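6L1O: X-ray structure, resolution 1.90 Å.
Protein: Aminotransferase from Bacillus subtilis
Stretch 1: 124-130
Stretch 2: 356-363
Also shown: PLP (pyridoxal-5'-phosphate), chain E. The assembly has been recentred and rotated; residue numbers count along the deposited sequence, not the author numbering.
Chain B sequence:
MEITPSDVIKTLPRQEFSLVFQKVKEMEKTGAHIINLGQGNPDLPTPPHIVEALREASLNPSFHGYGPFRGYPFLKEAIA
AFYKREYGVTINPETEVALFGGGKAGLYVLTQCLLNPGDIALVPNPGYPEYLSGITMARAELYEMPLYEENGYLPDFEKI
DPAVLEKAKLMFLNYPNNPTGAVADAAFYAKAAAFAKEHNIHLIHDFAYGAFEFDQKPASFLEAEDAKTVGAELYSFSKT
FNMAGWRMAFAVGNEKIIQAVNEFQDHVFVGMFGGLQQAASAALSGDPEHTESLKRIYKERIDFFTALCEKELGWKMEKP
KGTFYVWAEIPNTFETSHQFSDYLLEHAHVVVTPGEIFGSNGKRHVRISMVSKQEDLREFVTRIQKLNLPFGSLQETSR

Stretch 1 (124-130) PNPGYPE
Stretch 2 356-363: EIFGSNGK

Stretch 1 leaves a β-strand at Pro124 and Asn125 and continues as an extended loop. Asn125 has phi/psi of -133/108°, and the peptide bond between it and Pro126 is cis. Pro126 (-76/160°) and Gly127 (-164/155°) remain extended, Tyr128 lies at -47/116°, and the chain then bends at Pro129 (-61/-21°) and Glu130 (-70/-18°). Stretch 2 is far more compact. A 3-10 segment that begins earlier in the chain runs through Glu356 (-72/-11°), Ile357 (-69/-18°) and Phe358 (-89/-3°), and Gly359 N closes its last turn on Glu356 O at 3.0 Å. Gly359, at 128/171°, adopts a conformation that calls for glycine. A second 3-10 segment follows at Ser360 (-60/-30°), Asn361 (-73/-2°) and Gly362 (-99/6°), with Gly362 N hydrogen-bonded to Gly359 O at 3.0 Å and Lys363 N to Ser360 O at 3.2 Å.

The backbones come closest where the CA atoms of Pro126 and Phe358 lie 4.9 Å apart. Here Gly127 N donates a hydrogen bond to Phe358 O (2.9 Å, 148° at the hydrogen). Phe358 O also receives a CA-H...O contact from Pro126 CA at 3.3 Å, and a reciprocal contact joins Phe358 CA to Gly127 O at 3.4 Å. Together the stretches bury 414 Å², although the touching residues are at least 228 positions apart in sequence.

Asn125 organises the polar part of the contact. Its CB points sideways, but the t rotamer (chi1 177°, chi2 3°) carries the amide to the start of the second 3-10 segment. Asn125 OD1 accepts a hydrogen bond from Asn361 N (3.0 Å, 154°), while Asn125 ND2 donates to Ser360 OG (3.0 Å, 160°), with Ser360 in the p rotamer. Both ends of the amide thus engage this short turn. Gly359 lies directly against it, its C atom 3.3 Å from Asn125 OD1; a CB on Gly359 would fall only 2.4 Å from that oxygen. Asn361 points its CB toward stretch 1 in the m rotamer (chi1 -80°, chi2 -54°) and returns a weak hydrogen bond from ND2 to Asn125 O (3.2 Å, 131°). Asn361 CB also packs 3.7 Å from Pro126 CD.

Apolar contacts extend the interface along the loop. Pro126 CB meets Phe358 CB at 3.7 Å. Phe358 takes the m rotamer (chi1 -55°, chi2 -81°), placing Gly127 O and Tyr128 N at the edge of its ring, and its CD1 reaches Pro129 CD at 3.7 Å. Ile357 CB points sideways, but with chi1 at 76° (p) and chi2 at 109°, between wells, its CD1 approaches Pro129 CG to 3.6 Å. All three prolines of stretch 1 have C-gamma endo puckers.

Tyr128 turns its CB away from stretch 2. With chi1 at -167° (t) and chi2 at 53°, one face of its ring lies against the cofactor, Tyr128 CG being 3.5 Å from PLP C2A.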

ATOM      1  N   PRO B 124     -24.313   1.880   2.273  1.00 21.01           N
ATOM      2  CA  PRO B 124     -25.238   1.955   3.424  1.00 19.29           C
ATOM      3  C   PRO B 124     -25.113   3.240   4.223  1.00 18.94           C
ATOM      4  O   PRO B 124     -24.031   3.835   4.369  1.00 16.20           O
ATOM      5  CB  PRO B 124     -24.869   0.685   4.253  1.00 17.96           C
ATOM      6  CG  PRO B 124     -23.496   0.417   3.884  1.00 18.62           C
ATOM      7  CD  PRO B 124     -23.350   0.775   2.435  1.00 20.53           C
ATOM      8  N   ASN B 125     -26.254   3.677   4.773  1.00 19.90           N
ATOM      9  CA  ASN B 125     -26.329   4.870   5.631  1.00 19.20           C
ATOM     10  C   ASN B 125     -27.166   4.418   6.841  1.00 19.74           C
ATOM     11  O   ASN B 125     -28.378   4.190   6.715  1.00 17.99           O
ATOM     12  CB  ASN B 125     -26.937   6.051   4.864  1.00 21.19           C
ATOM     13  CG  ASN B 125     -27.109   7.293   5.684  1.00 21.88           C
ATOM     14  OD1 ASN B 125     -26.735   7.376   6.839  1.00 20.10           O
ATOM     15  ND2 ASN B 125     -27.717   8.299   5.081  1.00 23.84           N
ATOM     16  N   PRO B 126     -26.531   4.249   8.004  1.00 17.82           N
ATOM     17  CA  PRO B 126     -25.107   4.571   8.299  1.00 17.59           C
ATOM     18  C   PRO B 126     -24.128   3.585   7.742  1.00 17.68           C
ATOM     19  O   PRO B 126     -24.479   2.467   7.474  1.00 16.91           O
ATOM     20  CB  PRO B 126     -25.051   4.605   9.832  1.00 18.00           C
ATOM     21  CG  PRO B 126     -26.214   3.853  10.282  1.00 18.72           C
ATOM     22  CD  PRO B 126     -27.282   3.954   9.240  1.00 17.57           C
ATOM     23  N   GLY B 127     -22.871   4.021   7.600  1.00 17.97           N
ATOM     24  CA  GLY B 127     -21.840   3.169   7.034  1.00 18.20           C
ATOM     25  C   GLY B 127     -20.437   3.720   7.341  1.00 18.37           C
ATOM     26  O   GLY B 127     -20.233   4.912   7.552  1.00 19.51           O
ATOM     27  N   TYR B 128     -19.488   2.815   7.342  1.00 16.40           N
ATOM     28  CA  TYR B 128     -18.070   3.161   7.455  1.00 18.83           C
ATOM     29  C   TYR B 128     -17.697   4.315   6.482  1.00 17.48           C
ATOM     30  O   TYR B 128     -17.765   4.140   5.265  1.00 20.06           O
ATOM     31  CB  TYR B 128     -17.292   1.938   7.123  1.00 19.46           C
ATOM     32  CG  TYR B 128     -15.847   1.911   7.432  1.00 18.09           C
ATOM     33  CD1 TYR B 128     -15.384   2.220   8.721  1.00 19.03           C
ATOM     34  CD2 TYR B 128     -14.923   1.463   6.486  1.00 19.73           C
ATOM     35  CE1 TYR B 128     -14.045   2.162   9.031  1.00 21.35           C
ATOM     36  CE2 TYR B 128     -13.561   1.359   6.802  1.00 20.47           C
ATOM     37  CZ  TYR B 128     -13.147   1.678   8.071  1.00 21.48           C
ATOM     38  OH  TYR B 128     -11.825   1.601   8.403  1.00 25.39           O
ATOM     39  N   PRO B 129     -17.285   5.477   7.014  1.00 19.00           N
ATOM     40  CA  PRO B 129     -17.004   6.650   6.157  1.00 20.34           C
ATOM     41  C   PRO B 129     -15.880   6.412   5.126  1.00 21.58           C
ATOM     42  O   PRO B 129     -15.799   7.098   4.118  1.00 19.10           O
ATOM     43  CB  PRO B 129     -16.598   7.748   7.157  1.00 22.36           C
ATOM     44  CG  PRO B 129     -16.389   7.081   8.438  1.00 22.39           C
ATOM     45  CD  PRO B 129     -17.171   5.802   8.440  1.00 20.28           C
ATOM     46  N   GLU B 130     -15.022   5.437   5.350  1.00 22.86           N
ATOM     47  CA  GLU B 130     -13.928   5.231   4.409  1.00 25.34           C
ATOM     48  C   GLU B 130     -14.394   4.692   3.083  1.00 22.01           C
ATOM     49  O   GLU B 130     -13.681   4.861   2.096  1.00 22.78           O
ATOM     50  CB  GLU B 130     -12.796   4.344   5.017  1.00 31.62           C
ATOM     51  CG  GLU B 130     -11.878   5.087   5.988  1.00 35.47           C
ATOM     52  CD  GLU B 130     -11.152   6.316   5.371  1.00 47.64           C
ATOM     53  OE1 GLU B 130     -10.710   6.271   4.151  1.00 43.62           O
ATOM     54  OE2 GLU B 130     -10.990   7.345   6.109  1.00 50.90           O
ATOM     55  N   GLU B 356     -23.358  10.870  13.127  1.00 19.97           N
ATOM     56  CA  GLU B 356     -23.454  11.479  11.796  1.00 22.47           C
ATOM     57  C   GLU B 356     -22.187  11.414  10.985  1.00 19.41           C
ATOM     58  O   GLU B 356     -22.219  11.584   9.779  1.00 17.30           O
ATOM     59  CB  GLU B 356     -24.023  12.882  11.859  1.00 28.87           C
ATOM     60  CG  GLU B 356     -23.254  13.874  12.654  1.00 31.68           C
ATOM     61  CD  GLU B 356     -24.175  15.056  13.031  1.00 44.02           C
ATOM     62  OE1 GLU B 356     -24.373  15.951  12.166  1.00 48.02           O
ATOM     63  OE2 GLU B 356     -24.732  15.065  14.156  1.00 33.04           O
ATOM     64  N   ILE B 357     -21.060  11.036  11.586  1.00 18.68           N
ATOM     65  CA  ILE B 357     -19.935  10.816  10.732  1.00 21.18           C
ATOM     66  C   ILE B 357     -20.122   9.575   9.855  1.00 19.67           C
ATOM     67  O   ILE B 357     -19.458   9.430   8.814  1.00 18.01           O
ATOM     68  CB  ILE B 357     -18.575  10.777  11.456  1.00 24.99           C
ATOM     69  CG1 ILE B 357     -18.370   9.507  12.169  1.00 26.59           C
ATOM     70  CG2 ILE B 357     -18.390  11.979  12.360  1.00 26.00           C
ATOM     71  CD1 ILE B 357     -17.341   8.658  11.530  1.00 25.05           C
ATOM     72  N   PHE B 358     -21.056   8.707  10.242  1.00 18.03           N
ATOM     73  CA  PHE B 358     -21.424   7.544   9.427  1.00 17.07           C
ATOM     74  C   PHE B 358     -22.541   7.831   8.410  1.00 18.53           C
ATOM     75  O   PHE B 358     -22.935   6.940   7.674  1.00 18.86           O
ATOM     76  CB  PHE B 358     -21.833   6.404  10.355  1.00 18.37           C
ATOM     77  CG  PHE B 358     -20.790   6.066  11.382  1.00 16.27           C
ATOM     78  CD1 PHE B 358     -19.721   5.264  11.049  1.00 18.84           C
ATOM     79  CD2 PHE B 358     -20.870   6.585  12.670  1.00 17.23           C
ATOM     80  CE1 PHE B 358     -18.734   4.997  11.977  1.00 16.54           C
ATOM     81  CE2 PHE B 358     -19.900   6.313  13.604  1.00 17.56           C
ATOM     82  CZ  PHE B 358     -18.818   5.532  13.236  1.00 17.26           C
ATOM     83  N   GLY B 359     -23.073   9.051   8.415  1.00 20.15           N
ATOM     84  CA  GLY B 359     -24.118   9.449   7.457  1.00 21.73           C
ATOM     85  C   GLY B 359     -25.303  10.032   8.197  1.00 20.04           C
ATOM     86  O   GLY B 359     -25.419   9.961   9.423  1.00 18.01           O
ATOM     87  N   SER B 360     -26.229  10.592   7.436  1.00 22.91           N
ATOM     88  CA  SER B 360     -27.385  11.306   8.027  1.00 23.52           C
ATOM     89  C   SER B 360     -28.261  10.426   8.924  1.00 20.56           C
ATOM     90  O   SER B 360     -28.872  10.905   9.876  1.00 21.12           O
ATOM     91  CB  SER B 360     -28.231  11.920   6.896  1.00 21.89           C
ATOM     92  OG  SER B 360     -28.696  10.917   6.062  1.00 27.02           O
ATOM     93  N   ASN B 361     -28.329   9.133   8.641  1.00 21.85           N
ATOM     94  CA  ASN B 361     -29.111   8.239   9.476  1.00 24.43           C
ATOM     95  C   ASN B 361     -28.519   7.917  10.825  1.00 23.06           C
ATOM     96  O   ASN B 361     -29.157   7.227  11.600  1.00 26.33           O
ATOM     97  CB  ASN B 361     -29.430   6.934   8.765  1.00 28.63           C
ATOM     98  CG  ASN B 361     -30.572   7.093   7.845  1.00 35.25           C
ATOM     99  OD1 ASN B 361     -31.624   7.545   8.270  1.00 39.56           O
ATOM    100  ND2 ASN B 361     -30.389   6.728   6.551  1.00 40.21           N
ATOM    101  N   GLY B 362     -27.334   8.446  11.102  1.00 19.95           N
ATOM    102  CA  GLY B 362     -26.721   8.375  12.406  1.00 19.47           C
ATOM    103  C   GLY B 362     -26.844   9.595  13.286  1.00 19.91           C
ATOM    104  O   GLY B 362     -26.270   9.634  14.363  1.00 19.83           O
ATOM    105  N   LYS B 363     -27.606  10.610  12.853  1.00 18.60           N
ATOM    106  CA  LYS B 363     -27.621  11.905  13.529  1.00 18.42           C
ATOM    107  C   LYS B 363     -28.124  11.913  14.986  1.00 17.57           C
ATOM    108  O   LYS B 363     -27.791  12.820  15.714  1.00 19.84           O
ATOM    109  CB  LYS B 363     -28.489  12.936  12.739  1.00 19.65           C
TER
HETATM  110  N1  PLP E 401     -14.093  -2.148   7.674  1.00 19.85           N
HETATM  111  C2  PLP E 401     -14.676  -1.631   8.771  1.00 19.71           C
HETATM  112  C2A PLP E 401     -16.133  -1.271   8.787  1.00 19.38           C
HETATM  113  C3  PLP E 401     -13.882  -1.302   9.932  1.00 20.79           C
HETATM  114  O3  PLP E 401     -14.377  -0.744  11.042  1.00 20.76           O
HETATM  115  C4  PLP E 401     -12.513  -1.671   9.870  1.00 26.00           C
HETATM  116  C4A PLP E 401     -11.669  -0.992  10.919  1.00 34.09           C
HETATM  117  C5  PLP E 401     -11.954  -2.241   8.651  1.00 24.32           C
HETATM  118  C6  PLP E 401     -12.814  -2.490   7.593  1.00 22.51           C
HETATM  119  C5A PLP E 401     -10.534  -2.716   8.554  1.00 22.73           C
HETATM  120  O4P PLP E 401      -9.568  -1.764   8.651  1.00 20.62           O
HETATM  121  P   PLP E 401      -8.016  -2.153   8.313  1.00 16.73           P
HETATM  122  O1P PLP E 401      -7.599  -1.154   7.293  1.00 14.39           O
HETATM  123  O2P PLP E 401      -7.889  -3.602   7.894  1.00 16.02           O
HETATM  124  O3P PLP E 401      -7.306  -1.961   9.624  1.00 16.38           O